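PDB 5I97: conjugal transfer protein, which is a VirB8-family inner-membrane component of the pKM101 type IV secretion system, probably helping to form the channel used in conjugal transfer. Local coordinates for residues T109-V114 and D121-W126. Numbering follows the deposited sequence.
Sequences TTVRRV and DQPQRW
D121, T109 and T110 carry the contact between 109-114 and 121-126, at the loop end of the beta hairpin formed by strands 103-114 and 124-134 in the antiparallel sheet of this VirB8-like, NTF2-clan domain. T110 and Q124 form a hydrogen-bonded antiparallel pair, T110 N to Q124 O at 3.0 Å and Q124 N to T110 O at 3.1 Å, whereas T109 and R125 are a non-hydrogen-bonded pair. Nearer the turn, D121 N donates to R112 O at 2.7 Å, nearly in line with the carbonyl. D121 CB and CG pack against R112 O, and the carboxylate reaches the R112 guanidinium, where OD2 accepts NH1 at 2.9 Å in a salt bridge, the two planes turned 57° apart. R112 CG stands anti to the backbone N (chi1 175°), and its extended chain runs past OD2 while NE pairs with E86 on strand 86-98. An alanine at R112 would probably leave both D121 and E86 without their cationic mate and free the D121 carboxylate to turn. V114 CG2 lies against one face of the guanidinium, toward its rim. On the other face of the sheet from T110, T109 CG2 packs beside P123 CB at 3.8 Å; its OG1 touches R125 CG but bonds to N93. T110 holds OG1 between its backbone N and carbonyl carbon (chi1 53°), where it receives W126 NE1 at 2.9 Å, almost in the plane of the indole.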
loop_
_atom_site.group_PDB
_atom_site.type_symbol
_atom_site.label_atom_id
_atom_site.label_comp_id
_atom_site.label_asym_id
_atom_site.label_seq_id
_atom_site.Cartn_x
_atom_site.Cartn_y
_atom_site.Cartn_z
ATOM N N THR A 109 -0.121 -11.878 10.171
ATOM C CA THR A 109 -1.320 -11.822 9.370
ATOM C C THR A 109 -0.972 -11.551 7.923
ATOM O O THR A 109 -0.161 -10.679 7.625
ATOM C CB THR A 109 -2.274 -10.740 9.883
ATOM O OG1 THR A 109 -2.760 -11.133 11.167
ATOM C CG2 THR A 109 -3.463 -10.572 8.940
ATOM N N THR A 110 -1.577 -12.319 7.030
ATOM C CA THR A 110 -1.420 -12.083 5.604
ATOM C C THR A 110 -2.717 -11.544 5.006
ATOM O O THR A 110 -3.810 -11.974 5.364
ATOM C CB THR A 110 -0.990 -13.360 4.854
ATOM O OG1 THR A 110 -1.884 -14.430 5.167
ATOM C CG2 THR A 110 0.412 -13.756 5.269
ATOM N N VAL A 111 -2.574 -10.581 4.107
ATOM C CA VAL A 111 -3.701 -10.067 3.340
ATOM C C VAL A 111 -3.412 -10.275 1.861
ATOM O O VAL A 111 -2.521 -9.645 1.296
ATOM C CB VAL A 111 -3.962 -8.573 3.608
ATOM C CG1 VAL A 111 -5.060 -8.055 2.687
ATOM C CG2 VAL A 111 -4.340 -8.348 5.061
ATOM N N ARG A 112 -4.135 -11.200 1.247
ATOM C CA ARG A 112 -3.926 -11.489 -0.170
ATOM C C ARG A 112 -4.835 -10.631 -1.038
ATOM O O ARG A 112 -6.006 -10.416 -0.708
ATOM C CB ARG A 112 -4.154 -12.969 -0.452
ATOM C CG ARG A 112 -4.088 -13.364 -1.905
ATOM C CD ARG A 112 -4.196 -14.856 -2.005
ATOM N NE ARG A 112 -4.169 -15.304 -3.384
ATOM C CZ ARG A 112 -5.252 -15.619 -4.082
ATOM N NH1 ARG A 112 -6.445 -15.527 -3.521
ATOM N NH2 ARG A 112 -5.132 -16.020 -5.339
ATOM N N ARG A 113 -4.333 -10.210 -2.189
ATOM C CA ARG A 113 -5.163 -9.437 -3.082
ATOM C C ARG A 113 -5.016 -9.916 -4.521
ATOM O O ARG A 113 -3.928 -9.886 -5.095
ATOM C CB ARG A 113 -4.773 -7.960 -2.980
ATOM C CG ARG A 113 -5.295 -7.084 -4.097
ATOM C CD ARG A 113 -6.809 -6.984 -4.022
ATOM N NE ARG A 113 -7.358 -6.139 -5.075
ATOM C CZ ARG A 113 -7.636 -4.850 -4.922
ATOM N NH1 ARG A 113 -7.375 -4.248 -3.774
ATOM N NH2 ARG A 113 -8.143 -4.155 -5.930
ATOM N N VAL A 114 -6.128 -10.348 -5.096
ATOM C CA VAL A 114 -6.168 -10.762 -6.490
ATOM C C VAL A 114 -6.454 -9.513 -7.309
ATOM O O VAL A 114 -7.417 -8.813 -7.032
ATOM C CB VAL A 114 -7.232 -11.821 -6.723
ATOM C CG1 VAL A 114 -7.077 -12.427 -8.101
ATOM C CG2 VAL A 114 -7.137 -12.898 -5.652
ATOM N N ASP A 121 -8.597 -9.875 -0.233
ATOM C CA ASP A 121 -9.205 -11.030 0.427
ATOM C C ASP A 121 -9.255 -10.788 1.944
ATOM O O ASP A 121 -8.691 -9.815 2.440
ATOM C CB ASP A 121 -8.415 -12.323 0.166
ATOM C CG ASP A 121 -8.297 -12.678 -1.310
ATOM O OD1 ASP A 121 -8.903 -12.000 -2.173
ATOM O OD2 ASP A 121 -7.575 -13.656 -1.595
ATOM N N GLN A 122 -9.885 -11.711 2.666
ATOM C CA GLN A 122 -9.974 -11.657 4.115
ATOM C C GLN A 122 -8.657 -12.094 4.754
ATOM O O GLN A 122 -8.000 -13.016 4.260
ATOM C CB GLN A 122 -11.104 -12.552 4.619
ATOM C CG GLN A 122 -12.488 -12.119 4.182
ATOM C CD GLN A 122 -12.878 -10.777 4.779
ATOM O OE1 GLN A 122 -12.715 -9.727 4.155
ATOM N NE2 GLN A 122 -13.374 -10.807 6.007
ATOM N N PRO A 123 -8.260 -11.416 5.843
ATOM C CA PRO A 123 -7.006 -11.711 6.541
ATOM C C PRO A 123 -6.928 -13.150 7.042
ATOM O O PRO A 123 -7.940 -13.738 7.412
ATOM C CB PRO A 123 -7.030 -10.736 7.716
ATOM C CG PRO A 123 -7.849 -9.582 7.228
ATOM C CD PRO A 123 -8.900 -10.191 6.358
ATOM N N GLN A 124 -5.722 -13.702 7.032
ATOM C CA GLN A 124 -5.456 -15.025 7.591
ATOM C C GLN A 124 -4.365 -14.900 8.656
ATOM O O GLN A 124 -3.381 -14.201 8.445
ATOM C CB GLN A 124 -5.030 -16.004 6.497
ATOM C CG GLN A 124 -6.140 -16.393 5.542
ATOM C CD GLN A 124 -5.598 -17.107 4.333
ATOM O OE1 GLN A 124 -4.749 -16.575 3.609
ATOM N NE2 GLN A 124 -6.036 -18.336 4.137
ATOM N N ARG A 125 -4.544 -15.550 9.800
ATOM C CA ARG A 125 -3.581 -15.402 10.894
ATOM C C ARG A 125 -2.767 -16.673 11.064
ATOM O O ARG A 125 -3.305 -17.779 10.977
ATOM C CB ARG A 125 -4.282 -15.038 12.203
ATOM C CG ARG A 125 -4.964 -13.668 12.133
ATOM C CD ARG A 125 -5.607 -13.187 13.452
ATOM N NE ARG A 125 -4.626 -12.490 14.291
ATOM C CZ ARG A 125 -4.879 -11.389 14.997
ATOM N NH1 ARG A 125 -6.093 -10.856 14.995
ATOM N NH2 ARG A 125 -3.918 -10.820 15.714
ATOM N N TRP A 126 -1.465 -16.519 11.282
ATOM C CA TRP A 126 -0.578 -17.678 11.350
ATOM C C TRP A 126 0.390 -17.648 12.527
ATOM O O TRP A 126 0.668 -16.596 13.096
ATOM C CB TRP A 126 0.237 -17.788 10.065
ATOM C CG TRP A 126 -0.535 -17.599 8.812
ATOM C CD1 TRP A 126 -0.789 -16.421 8.178
ATOM C CD2 TRP A 126 -1.133 -18.618 8.007
ATOM N NE1 TRP A 126 -1.515 -16.640 7.048
ATOM C CE2 TRP A 126 -1.736 -17.991 6.915
ATOM C CE3 TRP A 126 -1.206 -20.014 8.112
ATOM C CZ2 TRP A 126 -2.424 -18.691 5.929
ATOM C CZ3 TRP A 126 -1.885 -20.714 7.131
ATOM C CH2 TRP A 126 -2.487 -20.052 6.055
#